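Long-range contacts in ketosynthase (Streptomyces sp. MSC090213JE08, PDB 6KXD), which probably serves as the chain-length-factor partner of the ketosynthase in the type II polyketide synthase that builds ishigamide: residues 85-90 and 205-209; 177-182 and 327-333. One frame throughout, in Å; residues are numbered along the deposited sequence.

Interaction 1: 85-90 and 205-209; sequences DRLTAL and AEEFS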
ATOM      1  N   ASP B  85      -5.962   2.700 -17.514  1.00 40.41           N
ATOM      2  CA  ASP B  85      -5.879   1.278 -17.241  1.00 41.47           C
ATOM      3  C   ASP B  85      -7.239   0.773 -16.758  1.00 38.83           C
ATOM      4  O   ASP B  85      -8.036   1.467 -16.101  1.00 38.34           O
ATOM      5  CB  ASP B  85      -4.793   0.980 -16.215  1.00 40.28           C
ATOM      6  CG  ASP B  85      -5.070   1.688 -14.906  1.00 41.91           C
ATOM      7  OD1 ASP B  85      -5.188   2.926 -14.910  1.00 39.47           O
ATOM      8  OD2 ASP B  85      -5.219   0.980 -13.880  1.00 44.73           O
ATOM      9  N   ARG B  86      -7.485  -0.497 -17.024  1.00 38.87           N
ATOM     10  CA  ARG B  86      -8.723  -1.102 -16.723  1.00 38.77           C
ATOM     11  C   ARG B  86      -8.939  -1.098 -15.200  1.00 39.75           C
ATOM     12  O   ARG B  86     -10.045  -0.913 -14.771  1.00 38.47           O
ATOM     13  CB  ARG B  86      -8.737  -2.485 -17.343  1.00 40.44           C
ATOM     14  CG  ARG B  86     -10.047  -3.224 -17.205  1.00 42.04           C
ATOM     15  CD  ARG B  86      -9.893  -4.493 -18.006  1.00 42.76           C
ATOM     16  NE  ARG B  86     -11.088  -5.283 -17.993  1.00 45.30           N
ATOM     17  CZ  ARG B  86     -12.121  -5.103 -18.799  1.00 47.96           C
ATOM     18  NH1 ARG B  86     -12.077  -4.152 -19.720  1.00 47.27           N
ATOM     19  NH2 ARG B  86     -13.196  -5.859 -18.666  1.00 43.63           N
ATOM     20  N   LEU B  87      -7.873  -1.270 -14.414  1.00 37.07           N
ATOM     21  CA  LEU B  87      -7.983  -1.349 -12.974  1.00 38.68           C
ATOM     22  C   LEU B  87      -8.601  -0.049 -12.468  1.00 41.91           C
ATOM     23  O   LEU B  87      -9.650  -0.046 -11.789  1.00 38.94           O
ATOM     24  CB  LEU B  87      -6.614  -1.589 -12.347  1.00 40.81           C
ATOM     25  CG  LEU B  87      -6.597  -1.514 -10.823  1.00 38.88           C
ATOM     26  CD1 LEU B  87      -7.472  -2.622 -10.241  1.00 38.88           C
ATOM     27  CD2 LEU B  87      -5.183  -1.604 -10.305  1.00 39.25           C
ATOM     28  N   THR B  88      -8.013   1.057 -12.912  1.00 35.25           N
ATOM     29  CA  THR B  88      -8.515   2.347 -12.536  1.00 36.18           C
ATOM     30  C   THR B  88      -9.953   2.484 -12.995  1.00 37.70           C
ATOM     31  O   THR B  88     -10.802   3.005 -12.224  1.00 38.44           O
ATOM     32  CB  THR B  88      -7.672   3.498 -13.075  1.00 37.60           C
ATOM     33  OG1 THR B  88      -6.402   3.523 -12.427  1.00 42.57           O
ATOM     34  CG2 THR B  88      -8.359   4.837 -12.874  1.00 36.33           C
ATOM     35  N   ALA B  89     -10.224   2.081 -14.222  1.00 38.17           N
ATOM     36  CA  ALA B  89     -11.572   2.236 -14.772  1.00 37.70           C
ATOM     37  C   ALA B  89     -12.577   1.479 -13.915  1.00 38.99           C
ATOM     38  O   ALA B  89     -13.651   1.988 -13.601  1.00 39.65           O
ATOM     39  CB  ALA B  89     -11.621   1.756 -16.194  1.00 39.25           C
ATOM     40  N   LEU B  90     -12.217   0.258 -13.524  1.00 36.57           N
ATOM     41  CA  LEU B  90     -13.149  -0.512 -12.723  1.00 38.60           C
ATOM     42  C   LEU B  90     -13.441   0.170 -11.392  1.00 34.34           C
ATOM     43  O   LEU B  90     -14.595   0.144 -10.905  1.00 35.37           O
ATOM     44  CB  LEU B  90     -12.540  -1.875 -12.452  1.00 37.40           C
ATOM     45  CG  LEU B  90     -12.483  -2.783 -13.669  1.00 37.96           C
ATOM     46  CD1 LEU B  90     -11.540  -3.914 -13.338  1.00 39.06           C
ATOM     47  CD2 LEU B  90     -13.846  -3.276 -14.069  1.00 40.22           C
ATOM     48  N   ALA B 205      -9.729  -4.203  -5.907  1.00 34.07           N
ATOM     49  CA  ALA B 205      -9.977  -4.265  -7.331  1.00 34.59           C
ATOM     50  C   ALA B 205      -8.893  -5.075  -8.019  1.00 34.26           C
ATOM     51  O   ALA B 205      -7.748  -4.969  -7.626  1.00 34.67           O
ATOM     52  CB  ALA B 205     -10.027  -2.887  -7.920  1.00 36.87           C
ATOM     53  N   GLU B 206      -9.291  -5.763  -9.090  1.00 36.03           N
ATOM     54  CA  GLU B 206      -8.343  -6.484  -9.892  1.00 38.05           C
ATOM     55  C   GLU B 206      -8.797  -6.428 -11.338  1.00 35.75           C
ATOM     56  O   GLU B 206      -9.940  -6.682 -11.624  1.00 37.83           O
ATOM     57  CB  GLU B 206      -8.342  -7.943  -9.446  1.00 37.17           C
ATOM     58  CG  GLU B 206      -7.234  -8.800 -10.048  1.00 38.80           C
ATOM     59  CD  GLU B 206      -5.860  -8.678  -9.403  1.00 44.68           C
ATOM     60  OE1 GLU B 206      -5.770  -8.622  -8.153  1.00 38.01           O
ATOM     61  OE2 GLU B 206      -4.870  -8.560 -10.160  1.00 53.40           O
ATOM     62  N   GLU B 207      -7.911  -6.024 -12.235  1.00 37.97           N
ATOM     63  CA  GLU B 207      -8.257  -6.027 -13.627  1.00 38.76           C
ATOM     64  C   GLU B 207      -7.871  -7.386 -14.224  1.00 38.42           C
ATOM     65  O   GLU B 207      -6.942  -8.037 -13.782  1.00 37.60           O
ATOM     66  CB  GLU B 207      -7.546  -4.911 -14.387  1.00 38.09           C
ATOM     67  CG  GLU B 207      -6.064  -5.190 -14.555  1.00 39.89           C
ATOM     68  CD  GLU B 207      -5.245  -4.132 -15.270  1.00 38.58           C
ATOM     69  OE1 GLU B 207      -5.794  -3.025 -15.552  1.00 40.35           O
ATOM     70  OE2 GLU B 207      -4.054  -4.383 -15.463  1.00 42.78           O
ATOM     71  N   PHE B 208      -8.619  -7.789 -15.238  1.00 39.30           N
ATOM     72  CA  PHE B 208      -8.182  -8.871 -16.090  1.00 40.80           C
ATOM     73  C   PHE B 208      -7.209  -8.292 -17.140  1.00 44.03           C
ATOM     74  O   PHE B 208      -7.435  -7.231 -17.700  1.00 43.22           O
ATOM     75  CB  PHE B 208      -9.351  -9.603 -16.751  1.00 42.67           C
ATOM     76  CG  PHE B 208      -8.827 -10.800 -17.502  1.00 42.77           C
ATOM     77  CD1 PHE B 208      -8.610 -12.001 -16.851  1.00 49.25           C
ATOM     78  CD2 PHE B 208      -8.386 -10.670 -18.809  1.00 47.04           C
ATOM     79  CE1 PHE B 208      -8.037 -13.071 -17.525  1.00 47.16           C
ATOM     80  CE2 PHE B 208      -7.795 -11.736 -19.472  1.00 50.28           C
ATOM     81  CZ  PHE B 208      -7.647 -12.937 -18.833  1.00 47.24           C
ATOM     82  N   SER B 209      -6.066  -8.948 -17.323  1.00 39.08           N
ATOM     83  CA  SER B 209      -5.091  -8.555 -18.334  1.00 44.35           C
ATOM     84  C   SER B 209      -4.356  -9.808 -18.766  1.00 47.71           C
ATOM     85  O   SER B 209      -4.214 -10.734 -17.974  1.00 42.55           O
ATOM     86  CB  SER B 209      -4.084  -7.528 -17.881  1.00 43.36           C
ATOM     87  OG  SER B 209      -3.190  -8.040 -16.901  1.00 43.91           O
TER
HETATM   88  O   HOH W   1      -5.187  -2.047 -17.970  1.00 41.99           O
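The first turn of helix 86-99 lies beside the chain as it leaves strand 199-206, and the two backbones come closest at L87 and E207, whose CA atoms are 4.7 Å apart. E207 makes the polar part of the contact. Its CG stands between the backbone N and the carbonyl carbon (chi1 72°), and from there the chain runs straight out, carrying OE1 to the N-terminal end of the helix. L87 N donates to E207 OE1 over 2.9 Å on the anti side of that oxygen, 24° out of the carboxylate plane; the bond is bent, with 133° at the hydrogen. A water fills in alongside, accepting from R86 N at 2.9 Å and donating to E207 OE1 at 2.7 Å. Glutamate suits the place: it is long enough to reach the amides of the helix's first turn, whose partial positive charge would probably stabilise it. Its other oxygen, OE2, is taken by S124. D85 is the N-cap proper, its OD2 accepting from T88 N at 3.0 Å, from above the carboxylate plane, while its OD1 takes the T88 hydroxyl through the syn lone pair. D85 OD2 and E207 OE1 are 4.4 Å apart, a repulsion probably eased by the helix N-terminus. R86 passes its extended aliphatic chain obliquely over E207 CB and carries the guanidinium on to a salt bridge with E231. Two leucines supply the apolar part: L87 CD1 presses tightly on A205 CB at 3.5 Å, where a small alanine fits, and L90 CD1 rests near E206 O at 3.6 Å. Two carboxylates, one local and one just beyond a strand far off in sequence, thus meet a helix N-terminus packed on the C-terminal end of an inner strand of the thiolase fold.

Interaction 2: 177-182 and 327-333; sequences GRVSGL and DTGAASA. With EDO (1,2-ethanediol), chain D.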
ATOM      1  N   GLY B 177      -3.289  -8.791  -2.371  1.00 33.36           N
ATOM      2  CA  GLY B 177      -3.990  -9.740  -3.184  1.00 35.62           C
ATOM      3  C   GLY B 177      -5.346 -10.108  -2.604  1.00 38.89           C
ATOM      4  O   GLY B 177      -6.170  -9.246  -2.282  1.00 33.61           O
ATOM      5  N   ARG B 178      -5.636 -11.411  -2.459  1.00 32.97           N
ATOM      6  CA  ARG B 178      -6.965 -11.783  -2.037  1.00 37.87           C
ATOM      7  C   ARG B 178      -7.358 -11.236  -0.655  1.00 36.61           C
ATOM      8  O   ARG B 178      -8.551 -11.106  -0.384  1.00 40.58           O
ATOM      9  CB  ARG B 178      -7.090 -13.297  -1.982  1.00 40.41           C
ATOM     10  CG  ARG B 178      -6.810 -13.950  -3.307  1.00 40.55           C
ATOM     11  CD  ARG B 178      -7.628 -15.220  -3.419  1.00 42.88           C
ATOM     12  NE  ARG B 178      -7.111 -15.961  -4.541  1.00 45.85           N
ATOM     13  CZ  ARG B 178      -5.986 -16.678  -4.507  1.00 49.69           C
ATOM     14  NH1 ARG B 178      -5.354 -16.897  -3.355  1.00 47.56           N
ATOM     15  NH2 ARG B 178      -5.517 -17.201  -5.630  1.00 49.47           N
ATOM     16  N   VAL B 179      -6.390 -10.932   0.212  1.00 34.45           N
ATOM     17  CA  VAL B 179      -6.730 -10.459   1.547  1.00 34.86           C
ATOM     18  C   VAL B 179      -6.841  -8.932   1.530  1.00 34.88           C
ATOM     19  O   VAL B 179      -7.154  -8.356   2.577  1.00 35.45           O
ATOM     20  CB  VAL B 179      -5.756 -10.897   2.626  1.00 36.35           C
ATOM     21  CG1 VAL B 179      -5.757 -12.406   2.719  1.00 36.47           C
ATOM     22  CG2 VAL B 179      -4.366 -10.309   2.419  1.00 38.22           C
ATOM     23  N   SER B 180      -6.514  -8.295   0.393  1.00 36.27           N
ATOM     24  CA  SER B 180      -6.281  -6.847   0.392  1.00 32.62           C
ATOM     25  C   SER B 180      -7.571  -6.093   0.781  1.00 31.70           C
ATOM     26  O   SER B 180      -7.487  -5.005   1.363  1.00 33.00           O
ATOM     27  CB  SER B 180      -5.746  -6.325  -0.949  1.00 32.05           C
ATOM     28  OG  SER B 180      -6.757  -6.506  -1.928  1.00 34.89           O
ATOM     29  N   GLY B 181      -8.732  -6.588   0.376  1.00 33.79           N
ATOM     30  CA  GLY B 181     -10.018  -5.928   0.772  1.00 35.58           C
ATOM     31  C   GLY B 181     -10.199  -5.908   2.277  1.00 35.44           C
ATOM     32  O   GLY B 181     -10.707  -4.945   2.844  1.00 34.51           O
ATOM     33  N   LEU B 182      -9.743  -6.961   2.958  1.00 36.26           N
ATOM     34  CA  LEU B 182      -9.831  -7.010   4.402  1.00 35.71           C
ATOM     35  C   LEU B 182      -8.753  -6.159   5.076  1.00 36.59           C
ATOM     36  O   LEU B 182      -9.028  -5.590   6.085  1.00 34.78           O
ATOM     37  CB  LEU B 182      -9.800  -8.468   4.884  1.00 35.34           C
ATOM     38  CG  LEU B 182     -10.927  -9.320   4.319  1.00 35.08           C
ATOM     39  CD1 LEU B 182     -10.900 -10.762   4.857  1.00 38.38           C
ATOM     40  CD2 LEU B 182     -12.263  -8.699   4.673  1.00 37.86           C
ATOM     41  N   ASP B 327     -11.082 -16.673  -9.949  1.00 45.18           N
ATOM     42  CA  ASP B 327     -10.170 -16.139  -8.992  1.00 43.06           C
ATOM     43  C   ASP B 327     -10.104 -14.644  -9.268  1.00 43.23           C
ATOM     44  O   ASP B 327      -9.527 -14.265 -10.288  1.00 41.93           O
ATOM     45  CB  ASP B 327      -8.781 -16.783  -9.081  1.00 44.34           C
ATOM     46  CG  ASP B 327      -7.790 -16.267  -8.048  1.00 48.35           C
ATOM     47  OD1 ASP B 327      -8.180 -15.419  -7.216  1.00 49.23           O
ATOM     48  OD2 ASP B 327      -6.647 -16.717  -8.058  1.00 49.12           O
ATOM     49  N   THR B 328     -10.789 -13.840  -8.438  1.00 38.39           N
ATOM     50  CA  THR B 328     -10.863 -12.398  -8.710  1.00 37.72           C
ATOM     51  C   THR B 328      -9.724 -11.652  -8.020  1.00 38.55           C
ATOM     52  O   THR B 328      -9.697 -10.409  -7.997  1.00 37.90           O
ATOM     53  CB  THR B 328     -12.223 -11.832  -8.292  1.00 41.12           C
ATOM     54  OG1 THR B 328     -12.424 -12.063  -6.885  1.00 40.83           O
ATOM     55  CG2 THR B 328     -13.333 -12.459  -9.094  1.00 42.70           C
ATOM     56  N   GLY B 329      -8.730 -12.368  -7.494  1.00 38.53           N
ATOM     57  CA  GLY B 329      -7.534 -11.680  -7.068  1.00 37.30           C
ATOM     58  C   GLY B 329      -7.860 -10.716  -5.942  1.00 37.43           C
ATOM     59  O   GLY B 329      -8.549 -11.079  -4.979  1.00 36.23           O
ATOM     60  N   ALA B 330      -7.376  -9.474  -6.055  1.00 36.18           N
ATOM     61  CA  ALA B 330      -7.547  -8.490  -5.007  1.00 37.41           C
ATOM     62  C   ALA B 330      -9.028  -8.192  -4.762  1.00 35.05           C
ATOM     63  O   ALA B 330      -9.353  -7.675  -3.688  1.00 37.20           O
ATOM     64  CB  ALA B 330      -6.785  -7.218  -5.304  1.00 33.85           C
ATOM     65  N   ALA B 331      -9.873  -8.386  -5.776  1.00 33.74           N
ATOM     66  CA  ALA B 331     -11.267  -8.073  -5.618  1.00 38.76           C
ATOM     67  C   ALA B 331     -11.908  -9.073  -4.646  1.00 37.72           C
ATOM     68  O   ALA B 331     -12.951  -8.779  -4.087  1.00 36.89           O
ATOM     69  CB  ALA B 331     -11.992  -8.053  -6.941  1.00 38.92           C
ATOM     70  N   SER B 332     -11.274 -10.243  -4.491  1.00 36.91           N
ATOM     71  CA  SER B 332     -11.893 -11.347  -3.775  1.00 38.44           C
ATOM     72  C   SER B 332     -12.643 -10.910  -2.513  1.00 36.80           C
ATOM     73  O   SER B 332     -13.809 -11.203  -2.441  1.00 37.14           O
ATOM     74  CB  SER B 332     -10.902 -12.443  -3.490  1.00 43.93           C
ATOM     75  OG  SER B 332     -11.622 -13.510  -2.941  1.00 51.95           O
ATOM     76  N   ALA B 333     -11.975 -10.342  -1.491  1.00 34.93           N
ATOM     77  CA  ALA B 333     -12.630 -10.202  -0.190  1.00 36.44           C
ATOM     78  C   ALA B 333     -13.763  -9.190  -0.291  1.00 37.83           C
ATOM     79  O   ALA B 333     -14.720  -9.296   0.419  1.00 36.14           O
ATOM     80  CB  ALA B 333     -11.674  -9.835   0.924  1.00 37.70           C
TER
HETATM   81  C1  EDO D 402      -2.075 -20.010  -1.987  1.00 59.41           C
HETATM   82  O1  EDO D 402      -3.228 -19.362  -2.585  1.00 52.24           O
HETATM   83  C2  EDO D 402      -1.191 -20.899  -2.871  1.00 60.13           C
HETATM   84  O2  EDO D 402      -1.004 -22.073  -2.086  1.00 61.08           O
HETATM   85  O   HOH W   2      -9.483  -8.840  -1.333  1.00 34.59           O
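R178 and D327 meet in a side-on salt bridge, NE and NH2 of the guanidinium each taking one carboxylate oxygen. R178 NH2 reaches D327 OD2 at 2.7 Å on the syn side, almost straight at 172°, and R178 NE reaches D327 OD1 at 2.9 Å. Both oxygens lie near the guanidinium plane, yet the two flat groups are turned 32° apart. R178 NH1 bonds to V360 O and, weakly, to O1 of a 1,2-ethanediol, probably a crystallisation additive. D327 is held by an Asx turn: G329 N donates to its OD1 at 3.1 Å from the face opposite the arginine. With an alanine in place of R178, the buried D327 carboxylate would probably be left without its balancing charge, and V360 O without this donor. Behind the salt bridge the backbones touch through two matching CA-H...O contacts, from A330 CA to G177 O at 3.1 Å and from R178 CA to G329 O at 3.4 Å. G177 and G329 both adopt positive phi, which glycine tolerates well. S180 N and the S180 hydroxyl both bond to G177 O, holding the turn ahead of helix 180-193. Further along, a water between the segments accepts from G181 N and A333 N, each at 2.9 Å, and lies close to R178 O and A330 O, tying the two helix starts together. Glycine suits position 181, since a CB there would probably crowd A333 CB. That methyl instead receives L182 CG at 3.5 Å, extending the apolar packing towards V357 and A369. Paired glycine turns, each leading into a central helix, fit the pseudo-twofold heart of the thiolase fold; the turn at 177-178 probably corresponds to the nucleophile-bearing turn of active ketosynthases, consistent with a chain length factor.

Overall arrangement
The centres of the two interactions are 13 Å apart, with interaction 2 nearer the middle of the chain. Their segments alternate in sequence, 85-90, 177-182, 205-209, 327-333, so neither closes before the other opens. Helix 180-193 is followed by strand 199-206, whose end supplies the start of segment 205-209. The contacts also touch: E206 OE1, which also bonds to T121, probably accepts a hydrogen bond from A330 N at 2.8 Å, and A205 O packs against A330 CB. Strand 199-206 thus has helix 86-99 and the 327-333 turn as neighbours at its end, joining helix 86-99 to the central helix pair of the thiolase fold.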